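Local coordinates for heme-binding protein A / AI-2 binding protein A (Helicobacter pylori SS1, PDB 6OFQ) that captures peptides in the periplasm as the substrate-binding protein of an ABC transporter and probably hands them over for import, at residues A[140-151]-A[441-452]; A[246-255]-A[262-273]. All coordinates share one frame; numbering follows the deposited sequence.

How the interactions relate
Interaction 1 (140-151 with 441-452) and interaction 2 (246-255 with 262-273) lie on opposite sides of the chain's centre, about 33 Å apart between centres, and share no helix or strand. Both are partly buried. Interaction 1 joins pieces 290 residues apart: two short helices meet through glycine, alanine and a glutamine amide, with one direct hydrogen bond and water bridges along the seam. Interaction 2 is local, a strand and helix folding back on the strand and loop that follow only a few residues later. Its chemistry is more strongly charged, with an arginine holding backbone carbonyls inside and a salt bridge and a serine-glutamate bond nearer the surface.

Interaction 1. Residues A[140-151]-A[441-452]; sequences SYKYWEGMGMSH and TLWSKQAASAIP
Gln446 reaches across from helix 445-449 to the C-terminal end of helix 142-147. Its CB points toward that helix; CG, anti to the backbone N (chi1 169°), comes 3.3 Å from Gly146 O, and a bend at the next bond turns the amide along the helix end, CD against Gly148 CA. NE2 donates to Glu145 O at 3.0 Å, nearly along the C=O axis though bent at the hydrogen (137°), while OE1 lies 3.4 Å from CD2 of the His151 ring, whose plane is turned 61° from the amide. A water joins NE2 to His151 NE2. Glu145 O also takes Gly148 N, part of the Schellman motif that ends the helix.

Gly146 is where the backbones come closest, its CA 4.4 Å from that of Ala447, and Ala450 CB rests on Gly146 N. Met147 meets Thr441 and packs on Asn178 of helix 175-178, while Thr441 also packs on Trp428 of strand 423-429, joining these parts of the fold. Two waters bind Pro452 O, one reaching Ser140 OG and the other Lys142 O. Small residues thus allow the close approach, while the Gln446 amide and the waters supply polar partners for carbonyls at the seam, without any salt bridge.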
loop_
_atom_site.group_PDB
_atom_site.type_symbol
_atom_site.label_atom_id
_atom_site.label_comp_id
_atom_site.label_asym_id
_atom_site.label_seq_id
_atom_site.Cartn_x
_atom_site.Cartn_y
_atom_site.Cartn_z
ATOM N N SER A 140 -14.464 -7.447 2.863
ATOM C CA SER A 140 -13.527 -8.538 2.849
ATOM C C SER A 140 -12.230 -8.099 3.533
ATOM O O SER A 140 -11.758 -6.967 3.351
ATOM C CB SER A 140 -13.174 -8.922 1.432
ATOM O OG SER A 140 -12.231 -9.978 1.451
ATOM N N TYR A 141 -11.611 -9.031 4.273
ATOM C CA TYR A 141 -10.301 -8.809 4.896
ATOM C C TYR A 141 -9.231 -9.197 3.916
ATOM O O TYR A 141 -8.620 -10.254 4.007
ATOM C CB TYR A 141 -10.236 -9.610 6.217
ATOM C CG TYR A 141 -11.233 -9.113 7.277
ATOM C CD1 TYR A 141 -11.147 -7.840 7.822
ATOM C CD2 TYR A 141 -12.234 -9.969 7.790
ATOM C CE1 TYR A 141 -12.054 -7.353 8.755
ATOM C CE2 TYR A 141 -13.067 -9.526 8.820
ATOM C CZ TYR A 141 -12.994 -8.237 9.277
ATOM O OH TYR A 141 -13.896 -7.795 10.224
ATOM N N LYS A 142 -8.997 -8.275 2.982
ATOM C CA LYS A 142 -8.209 -8.563 1.807
ATOM C C LYS A 142 -6.756 -8.885 2.028
ATOM O O LYS A 142 -6.242 -9.885 1.491
ATOM C CB LYS A 142 -8.314 -7.435 0.731
ATOM C CG LYS A 142 -9.721 -7.241 0.145
ATOM C CD LYS A 142 -9.826 -5.920 -0.637
ATOM C CE LYS A 142 -11.191 -5.291 -0.884
ATOM N NZ LYS A 142 -11.081 -4.164 -1.855
ATOM N N TYR A 143 -6.035 -8.080 2.806
ATOM C CA TYR A 143 -4.672 -8.407 3.123
ATOM C C TYR A 143 -4.620 -9.731 3.842
ATOM O O TYR A 143 -3.685 -10.497 3.575
ATOM C CB TYR A 143 -4.019 -7.346 3.997
ATOM C CG TYR A 143 -3.214 -6.257 3.269
ATOM C CD1 TYR A 143 -1.917 -6.532 2.900
ATOM C CD2 TYR A 143 -3.672 -4.957 3.109
ATOM C CE1 TYR A 143 -1.098 -5.580 2.312
ATOM C CE2 TYR A 143 -2.875 -3.966 2.539
ATOM C CZ TYR A 143 -1.581 -4.306 2.189
ATOM O OH TYR A 143 -0.784 -3.285 1.706
ATOM N N TRP A 144 -5.425 -9.924 4.888
ATOM C CA TRP A 144 -5.363 -11.144 5.701
ATOM C C TRP A 144 -5.497 -12.396 4.822
ATOM O O TRP A 144 -4.701 -13.349 4.943
ATOM C CB TRP A 144 -6.415 -11.115 6.815
ATOM C CG TRP A 144 -6.368 -12.261 7.725
ATOM C CD1 TRP A 144 -6.788 -13.537 7.466
ATOM C CD2 TRP A 144 -5.850 -12.269 9.069
ATOM N NE1 TRP A 144 -6.497 -14.340 8.544
ATOM C CE2 TRP A 144 -5.949 -13.595 9.561
ATOM C CE3 TRP A 144 -5.331 -11.295 9.930
ATOM C CZ2 TRP A 144 -5.486 -13.969 10.813
ATOM C CZ3 TRP A 144 -4.919 -11.650 11.195
ATOM C CH2 TRP A 144 -4.996 -12.999 11.641
ATOM N N GLU A 145 -6.515 -12.374 3.955
ATOM C CA GLU A 145 -6.744 -13.469 3.030
ATOM C C GLU A 145 -5.635 -13.675 2.038
ATOM O O GLU A 145 -5.075 -14.762 1.873
ATOM C CB GLU A 145 -8.103 -13.344 2.330
ATOM C CG GLU A 145 -9.282 -13.504 3.276
ATOM C CD GLU A 145 -9.235 -14.834 4.004
ATOM O OE1 GLU A 145 -9.126 -15.894 3.355
ATOM O OE2 GLU A 145 -9.169 -14.800 5.252
ATOM N N GLY A 146 -5.216 -12.575 1.424
ATOM C CA GLY A 146 -4.157 -12.604 0.455
ATOM C C GLY A 146 -2.836 -13.163 0.896
ATOM O O GLY A 146 -2.083 -13.850 0.176
ATOM N N MET A 147 -2.467 -12.683 2.088
ATOM C CA MET A 147 -1.225 -13.116 2.713
ATOM C C MET A 147 -1.252 -14.549 3.302
ATOM O O MET A 147 -0.232 -15.079 3.756
ATOM C CB MET A 147 -0.776 -12.101 3.781
ATOM C CG MET A 147 -0.359 -10.758 3.192
ATOM S SD MET A 147 0.003 -9.493 4.420
ATOM C CE MET A 147 1.310 -10.204 5.407
ATOM N N GLY A 148 -2.434 -15.101 3.476
ATOM C CA GLY A 148 -2.594 -16.406 4.115
ATOM C C GLY A 148 -2.288 -16.356 5.592
ATOM O O GLY A 148 -1.723 -17.300 6.157
ATOM N N MET A 149 -2.675 -15.279 6.247
ATOM C CA MET A 149 -2.423 -15.166 7.685
ATOM C C MET A 149 -3.068 -16.295 8.522
ATOM O O MET A 149 -2.501 -16.669 9.574
ATOM C CB MET A 149 -2.922 -13.817 8.171
ATOM C CG MET A 149 -2.066 -12.633 7.713
ATOM S SD MET A 149 -0.437 -12.534 8.445
ATOM C CE MET A 149 -0.932 -12.014 10.078
ATOM N N SER A 150 -4.185 -16.830 8.049
ATOM C CA SER A 150 -4.776 -17.948 8.797
ATOM C C SER A 150 -3.973 -19.226 8.666
ATOM O O SER A 150 -4.201 -20.087 9.526
ATOM C CB SER A 150 -6.187 -18.227 8.280
ATOM O OG SER A 150 -7.066 -17.157 8.620
ATOM N N HIS A 151 -3.158 -19.436 7.639
ATOM C CA HIS A 151 -2.182 -20.500 7.531
ATOM C C HIS A 151 -0.980 -20.281 8.431
ATOM O O HIS A 151 -0.303 -21.258 8.782
ATOM C CB HIS A 151 -1.721 -20.680 6.085
ATOM C CG HIS A 151 -2.873 -20.942 5.166
ATOM N ND1 HIS A 151 -3.773 -21.959 5.401
ATOM C CD2 HIS A 151 -3.341 -20.252 4.098
ATOM C CE1 HIS A 151 -4.731 -21.906 4.493
ATOM N NE2 HIS A 151 -4.469 -20.904 3.672
ATOM N N THR A 441 2.909 -11.248 -1.458
ATOM C CA THR A 441 1.608 -10.621 -1.335
ATOM C C THR A 441 0.959 -10.374 -2.685
ATOM O O THR A 441 -0.272 -10.349 -2.762
ATOM C CB THR A 441 1.811 -9.307 -0.578
ATOM O OG1 THR A 441 2.425 -9.620 0.674
ATOM C CG2 THR A 441 0.493 -8.561 -0.243
ATOM N N LEU A 442 1.761 -10.114 -3.727
ATOM C CA LEU A 442 1.231 -9.731 -5.050
ATOM C C LEU A 442 1.346 -10.781 -6.115
ATOM O O LEU A 442 0.680 -10.701 -7.146
ATOM C CB LEU A 442 1.856 -8.434 -5.602
ATOM C CG LEU A 442 1.891 -7.304 -4.581
ATOM C CD1 LEU A 442 2.699 -6.143 -5.163
ATOM C CD2 LEU A 442 0.523 -6.823 -4.136
ATOM N N TRP A 443 2.232 -11.750 -5.950
ATOM C CA TRP A 443 2.596 -12.657 -7.033
ATOM C C TRP A 443 2.527 -14.158 -6.755
ATOM O O TRP A 443 2.892 -14.988 -7.586
ATOM C CB TRP A 443 3.991 -12.308 -7.609
ATOM C CG TRP A 443 4.117 -10.861 -8.127
ATOM C CD1 TRP A 443 4.622 -9.784 -7.466
ATOM C CD2 TRP A 443 3.630 -10.383 -9.388
ATOM N NE1 TRP A 443 4.486 -8.645 -8.230
ATOM C CE2 TRP A 443 3.855 -8.997 -9.416
ATOM C CE3 TRP A 443 3.025 -11.004 -10.484
ATOM C CZ2 TRP A 443 3.528 -8.243 -10.527
ATOM C CZ3 TRP A 443 2.703 -10.209 -11.585
ATOM C CH2 TRP A 443 2.956 -8.862 -11.589
ATOM N N SER A 444 2.105 -14.511 -5.539
ATOM C CA SER A 444 2.064 -15.926 -5.144
ATOM C C SER A 444 0.746 -16.613 -5.530
ATOM O O SER A 444 -0.309 -15.957 -5.695
ATOM C CB SER A 444 2.305 -16.123 -3.648
ATOM O OG SER A 444 1.264 -15.561 -2.908
ATOM N N LYS A 445 0.771 -17.945 -5.508
ATOM C CA LYS A 445 -0.485 -18.675 -5.593
ATOM C C LYS A 445 -1.430 -18.370 -4.468
ATOM O O LYS A 445 -2.636 -18.247 -4.714
ATOM C CB LYS A 445 -0.233 -20.163 -5.697
ATOM C CG LYS A 445 0.279 -20.519 -7.070
ATOM C CD LYS A 445 0.730 -21.968 -7.161
ATOM C CE LYS A 445 -0.534 -22.821 -6.978
ATOM N NZ LYS A 445 -0.438 -24.173 -7.588
ATOM N N GLN A 446 -0.902 -18.254 -3.263
ATOM C CA GLN A 446 -1.730 -17.901 -2.131
ATOM C C GLN A 446 -2.469 -16.611 -2.428
ATOM O O GLN A 446 -3.685 -16.501 -2.267
ATOM C CB GLN A 446 -0.878 -17.788 -0.864
ATOM C CG GLN A 446 -1.661 -17.162 0.287
ATOM C CD GLN A 446 -2.850 -18.007 0.742
ATOM O OE1 GLN A 446 -2.723 -19.229 0.884
ATOM N NE2 GLN A 446 -3.973 -17.401 1.035
ATOM N N ALA A 447 -1.760 -15.597 -2.929
ATOM C CA ALA A 447 -2.383 -14.291 -3.172
ATOM C C ALA A 447 -3.452 -14.405 -4.263
ATOM O O ALA A 447 -4.505 -13.767 -4.156
ATOM C CB ALA A 447 -1.360 -13.229 -3.548
ATOM N N ALA A 448 -3.182 -15.172 -5.298
ATOM C CA ALA A 448 -4.147 -15.414 -6.381
ATOM C C ALA A 448 -5.391 -16.150 -5.927
ATOM O O ALA A 448 -6.468 -16.005 -6.581
ATOM C CB ALA A 448 -3.506 -16.158 -7.529
ATOM N N SER A 449 -5.285 -16.960 -4.892
ATOM C CA SER A 449 -6.421 -17.759 -4.403
ATOM C C SER A 449 -7.488 -16.886 -3.719
ATOM O O SER A 449 -8.634 -17.324 -3.585
ATOM C CB SER A 449 -5.931 -18.882 -3.496
ATOM O OG SER A 449 -5.567 -18.426 -2.205
ATOM N N ALA A 450 -7.120 -15.755 -3.134
ATOM C CA ALA A 450 -8.042 -14.889 -2.442
ATOM C C ALA A 450 -8.918 -14.109 -3.418
ATOM O O ALA A 450 -8.410 -13.665 -4.456
ATOM C CB ALA A 450 -7.262 -13.950 -1.498
ATOM N N ILE A 451 -10.195 -13.962 -3.125
ATOM C CA ILE A 451 -11.068 -13.125 -3.949
ATOM C C ILE A 451 -11.768 -12.185 -2.999
ATOM O O ILE A 451 -12.440 -12.648 -2.056
ATOM C CB ILE A 451 -12.188 -13.971 -4.595
ATOM C CG1 ILE A 451 -11.609 -14.988 -5.562
ATOM C CG2 ILE A 451 -13.183 -13.051 -5.286
ATOM C CD1 ILE A 451 -12.651 -16.085 -5.814
ATOM N N PRO A 452 -11.652 -10.873 -3.167
ATOM C CA PRO A 452 -10.855 -10.207 -4.188
ATOM C C PRO A 452 -9.365 -10.460 -3.960
ATOM O O PRO A 452 -8.951 -10.765 -2.825
ATOM C CB PRO A 452 -11.148 -8.735 -3.939
ATOM C CG PRO A 452 -12.362 -8.632 -3.071
ATOM C CD PRO A 452 -12.443 -9.929 -2.348
HETATM O O HOH W 1 -9.816 -11.096 -0.220
HETATM O O HOH W 2 -6.536 -10.394 -1.296
HETATM O O HOH W 3 -6.269 -18.902 2.248
#

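Interaction 2. Residues A[246-255]-A[262-273]; sequences RTIPNSSTRA and EIMLMTGPNLNE
Arg254 turns its CG anti to the backbone N (chi1 -161°) and bends at chi3 (-45°), which carries its guanidinium off helix 251-259 and in between Ile248 and residues 267-268. NE and NH2 grip Ile248 O side-on, with NH2 at 2.8 Å and the oxygen in the guanidinium plane. At another edge NH1 donates to Thr267 O at 2.9 Å, on a lone pair in the carbonyl plane, although the oxygen is tilted from the guanidinium plane; a weaker bond goes to Gly268 O. Three nitrogens are thereby engaged with backbone carbonyls, which should fix the group's rotation. The aliphatic part is packed as well, Arg254 CD lying 3.8 Å from Met266 CB, while Met266 SD touches Ala255 CA.

At the first turn of the helix, Ser252 OG donates to the syn lone pair of Glu273 OE2 over a short 2.5 Å. The same Glu273 oxygen receives a weak bond from Asn270 ND2. Nearby, a water links Ser251 O, Asn270 N and Glu273 OE1. Asn250 caps the helix, its OD1 accepting from Thr253 N at 3.0 Å.

At the far end, Arg246 NH1 makes a salt bridge to Glu262 OE2 at 2.8 Å, on the anti side of the carboxylate, with the two planar groups nearly coplanar. Ile248 CD1 covers one face of that guanidinium and also meets Ile263 CG2.

This is a right-handed beta-alpha-beta crossover: strand 242-247 leads through helix 251-259 to strand 265-266, with strand 32-37 lying between them in the same mixed sheet. Arg254 touches Ala36 of that intervening strand, and Leu265 and Pro269 also reach strand 497-510.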
loop_
_atom_site.group_PDB
_atom_site.type_symbol
_atom_site.label_atom_id
_atom_site.label_comp_id
_atom_site.label_asym_id
_atom_site.label_seq_id
_atom_site.Cartn_x
_atom_site.Cartn_y
_atom_site.Cartn_z
ATOM N N ARG A 246 -7.691 16.767 1.961
ATOM C CA ARG A 246 -8.569 17.099 0.859
ATOM C C ARG A 246 -8.347 16.182 -0.326
ATOM O O ARG A 246 -7.235 15.770 -0.672
ATOM C CB ARG A 246 -8.303 18.534 0.412
ATOM C CG ARG A 246 -8.736 19.569 1.453
ATOM C CD ARG A 246 -8.827 21.026 0.988
ATOM N NE ARG A 246 -9.711 21.106 -0.163
ATOM C CZ ARG A 246 -9.722 22.103 -1.053
ATOM N NH1 ARG A 246 -8.946 23.140 -0.878
ATOM N NH2 ARG A 246 -10.525 22.022 -2.129
ATOM N N THR A 247 -9.454 15.896 -1.002
ATOM C CA THR A 247 -9.452 15.252 -2.308
ATOM C C THR A 247 -9.655 16.259 -3.418
ATOM O O THR A 247 -10.704 16.878 -3.458
ATOM C CB THR A 247 -10.487 14.128 -2.392
ATOM O OG1 THR A 247 -10.243 13.114 -1.378
ATOM C CG2 THR A 247 -10.457 13.429 -3.746
ATOM N N ILE A 248 -8.645 16.456 -4.256
ATOM C CA ILE A 248 -8.686 17.381 -5.419
ATOM C C ILE A 248 -8.198 16.519 -6.557
ATOM O O ILE A 248 -7.011 16.266 -6.737
ATOM C CB ILE A 248 -7.707 18.557 -5.218
ATOM C CG1 ILE A 248 -8.120 19.339 -3.984
ATOM C CG2 ILE A 248 -7.682 19.465 -6.458
ATOM C CD1 ILE A 248 -7.249 20.511 -3.634
ATOM N N PRO A 249 -9.138 16.028 -7.378
ATOM C CA PRO A 249 -8.784 14.969 -8.307
ATOM C C PRO A 249 -7.876 15.346 -9.445
ATOM O O PRO A 249 -7.008 14.558 -9.851
ATOM C CB PRO A 249 -10.138 14.436 -8.837
ATOM C CG PRO A 249 -11.118 14.881 -7.823
ATOM C CD PRO A 249 -10.574 16.092 -7.127
ATOM N N ASN A 250 -8.000 16.592 -9.875
ATOM C CA ASN A 250 -7.154 17.053 -10.973
ATOM C C ASN A 250 -5.804 17.514 -10.453
ATOM O O ASN A 250 -5.708 18.402 -9.597
ATOM C CB ASN A 250 -7.851 18.179 -11.769
ATOM C CG ASN A 250 -7.007 18.609 -12.945
ATOM O OD1 ASN A 250 -5.976 19.230 -12.829
ATOM N ND2 ASN A 250 -7.449 18.239 -14.146
ATOM N N SER A 251 -4.733 16.890 -10.941
ATOM C CA SER A 251 -3.417 17.148 -10.372
ATOM C C SER A 251 -2.881 18.538 -10.666
ATOM O O SER A 251 -2.058 19.073 -9.906
ATOM C CB SER A 251 -2.455 16.078 -10.879
ATOM O OG SER A 251 -2.801 14.814 -10.323
ATOM N N SER A 252 -3.331 19.117 -11.779
ATOM C CA SER A 252 -2.989 20.513 -12.083
ATOM C C SER A 252 -3.730 21.462 -11.130
ATOM O O SER A 252 -3.156 22.404 -10.586
ATOM C CB SER A 252 -3.298 20.915 -13.545
ATOM O OG SER A 252 -2.420 20.252 -14.407
ATOM N N THR A 253 -5.003 21.219 -10.864
ATOM C CA THR A 253 -5.792 21.982 -9.903
ATOM C C THR A 253 -5.180 21.891 -8.503
ATOM O O THR A 253 -5.093 22.857 -7.734
ATOM C CB THR A 253 -7.218 21.485 -9.875
ATOM O OG1 THR A 253 -7.766 21.554 -11.211
ATOM C CG2 THR A 253 -8.126 22.274 -8.939
ATOM N N ARG A 254 -4.666 20.687 -8.185
ATOM C CA ARG A 254 -4.032 20.474 -6.880
ATOM C C ARG A 254 -2.754 21.303 -6.750
ATOM O O ARG A 254 -2.543 21.952 -5.731
ATOM C CB ARG A 254 -3.798 18.946 -6.700
ATOM C CG ARG A 254 -3.566 18.457 -5.266
ATOM C CD ARG A 254 -3.195 16.968 -5.184
ATOM N NE ARG A 254 -4.069 16.189 -6.047
ATOM C CZ ARG A 254 -3.720 15.394 -7.036
ATOM N NH1 ARG A 254 -2.488 14.991 -7.247
ATOM N NH2 ARG A 254 -4.684 15.106 -7.872
ATOM N N ALA A 255 -1.886 21.301 -7.768
ATOM C CA ALA A 255 -0.733 22.164 -7.762
ATOM C C ALA A 255 -1.055 23.643 -7.740
ATOM O O ALA A 255 -0.382 24.410 -7.052
ATOM C CB ALA A 255 0.174 21.798 -8.917
ATOM N N GLU A 262 -3.779 27.475 -0.788
ATOM C CA GLU A 262 -5.021 26.867 -0.368
ATOM C C GLU A 262 -4.778 25.493 0.245
ATOM O O GLU A 262 -5.522 24.990 1.094
ATOM C CB GLU A 262 -5.916 26.762 -1.626
ATOM C CG GLU A 262 -7.271 26.147 -1.463
ATOM C CD GLU A 262 -8.057 26.047 -2.764
ATOM O OE1 GLU A 262 -8.052 27.120 -3.447
ATOM O OE2 GLU A 262 -8.554 24.909 -3.014
ATOM N N ILE A 263 -3.795 24.804 -0.327
ATOM C CA ILE A 263 -3.349 23.549 0.327
ATOM C C ILE A 263 -1.848 23.716 0.552
ATOM O O ILE A 263 -1.188 24.612 0.021
ATOM C CB ILE A 263 -3.676 22.279 -0.496
ATOM C CG1 ILE A 263 -2.929 22.245 -1.825
ATOM C CG2 ILE A 263 -5.178 22.235 -0.716
ATOM C CD1 ILE A 263 -1.791 21.296 -1.858
ATOM N N MET A 264 -1.233 22.850 1.364
ATOM C CA MET A 264 0.107 23.049 1.905
ATOM C C MET A 264 1.099 21.937 1.568
ATOM O O MET A 264 2.306 22.133 1.695
ATOM C CB MET A 264 0.063 23.254 3.406
ATOM C CG MET A 264 -0.818 24.429 3.828
ATOM S SD MET A 264 -1.379 24.345 5.531
ATOM C CE MET A 264 0.121 24.559 6.420
ATOM N N LEU A 265 0.588 20.765 1.230
ATOM C CA LEU A 265 1.423 19.574 1.002
ATOM C C LEU A 265 0.541 18.702 0.115
ATOM O O LEU A 265 -0.646 18.539 0.386
ATOM C CB LEU A 265 1.754 18.901 2.337
ATOM C CG LEU A 265 2.201 17.441 2.444
ATOM C CD1 LEU A 265 3.567 17.406 1.887
ATOM C CD2 LEU A 265 2.299 17.029 3.901
ATOM N N MET A 266 1.120 18.107 -0.918
ATOM C CA MET A 266 0.335 17.282 -1.840
ATOM C C MET A 266 1.092 16.078 -2.371
ATOM O O MET A 266 2.303 16.119 -2.584
ATOM C CB MET A 266 -0.247 18.059 -3.017
ATOM C CG MET A 266 0.811 18.846 -3.719
ATOM S SD MET A 266 0.349 19.556 -5.320
ATOM C CE MET A 266 0.330 18.170 -6.465
ATOM N N THR A 267 0.345 15.012 -2.638
ATOM C CA THR A 267 0.900 13.869 -3.348
ATOM C C THR A 267 0.401 13.930 -4.785
ATOM O O THR A 267 -0.591 14.617 -5.126
ATOM C CB THR A 267 0.502 12.541 -2.648
ATOM O OG1 THR A 267 -0.931 12.463 -2.580
ATOM C CG2 THR A 267 1.202 12.503 -1.259
ATOM N N GLY A 268 1.119 13.165 -5.601
ATOM C CA GLY A 268 0.641 12.915 -6.967
ATOM C C GLY A 268 0.788 14.066 -7.951
ATOM O O GLY A 268 -0.130 14.264 -8.762
ATOM N N PRO A 269 1.874 14.841 -7.932
ATOM C CA PRO A 269 1.974 15.963 -8.876
ATOM C C PRO A 269 1.974 15.470 -10.326
ATOM O O PRO A 269 2.515 14.378 -10.614
ATOM C CB PRO A 269 3.304 16.614 -8.542
ATOM C CG PRO A 269 4.117 15.474 -8.020
ATOM C CD PRO A 269 3.149 14.632 -7.227
ATOM N N ASN A 270 1.535 16.335 -11.240
ATOM C CA ASN A 270 1.922 16.111 -12.621
ATOM C C ASN A 270 3.395 16.384 -12.802
ATOM O O ASN A 270 3.930 17.432 -12.452
ATOM C CB ASN A 270 1.192 17.085 -13.526
ATOM C CG ASN A 270 -0.199 16.625 -13.800
ATOM O OD1 ASN A 270 -0.500 15.409 -13.906
ATOM N ND2 ASN A 270 -1.096 17.610 -13.850
ATOM N N LEU A 271 4.106 15.351 -13.235
ATOM C CA LEU A 271 5.518 15.476 -13.263
ATOM C C LEU A 271 6.121 16.500 -14.257
ATOM O O LEU A 271 7.200 17.046 -13.988
ATOM C CB LEU A 271 6.161 14.091 -13.435
ATOM C CG LEU A 271 5.819 13.209 -12.221
ATOM C CD1 LEU A 271 5.874 11.755 -12.598
ATOM C CD2 LEU A 271 6.781 13.603 -11.112
ATOM N N ASN A 272 5.326 16.853 -15.246
ATOM C CA ASN A 272 5.765 18.003 -16.044
ATOM C C ASN A 272 5.495 19.351 -15.413
ATOM O O ASN A 272 5.837 20.351 -16.044
ATOM C CB ASN A 272 5.191 17.917 -17.443
ATOM C CG ASN A 272 3.724 18.142 -17.501
ATOM O OD1 ASN A 272 3.041 18.305 -16.499
ATOM N ND2 ASN A 272 3.199 18.050 -18.720
ATOM N N GLU A 273 4.998 19.425 -14.184
ATOM C CA GLU A 273 4.872 20.700 -13.476
ATOM C C GLU A 273 5.886 20.864 -12.375
ATOM O O GLU A 273 5.936 21.935 -11.774
ATOM C CB GLU A 273 3.473 20.861 -12.866
ATOM C CG GLU A 273 2.403 20.893 -13.957
ATOM C CD GLU A 273 0.980 20.921 -13.454
ATOM O OE1 GLU A 273 0.791 21.046 -12.229
ATOM O OE2 GLU A 273 0.053 20.754 -14.254
HETATM O O HOH W 4 -8.069 24.407 1.672
HETATM O O HOH W 5 0.578 18.834 -10.496
HETATM O O HOH W 6 -0.765 12.801 -10.964
HETATM O O HOH W 7 -1.136 23.683 -12.044
HETATM O O HOH W 8 -3.862 17.315 -14.157
#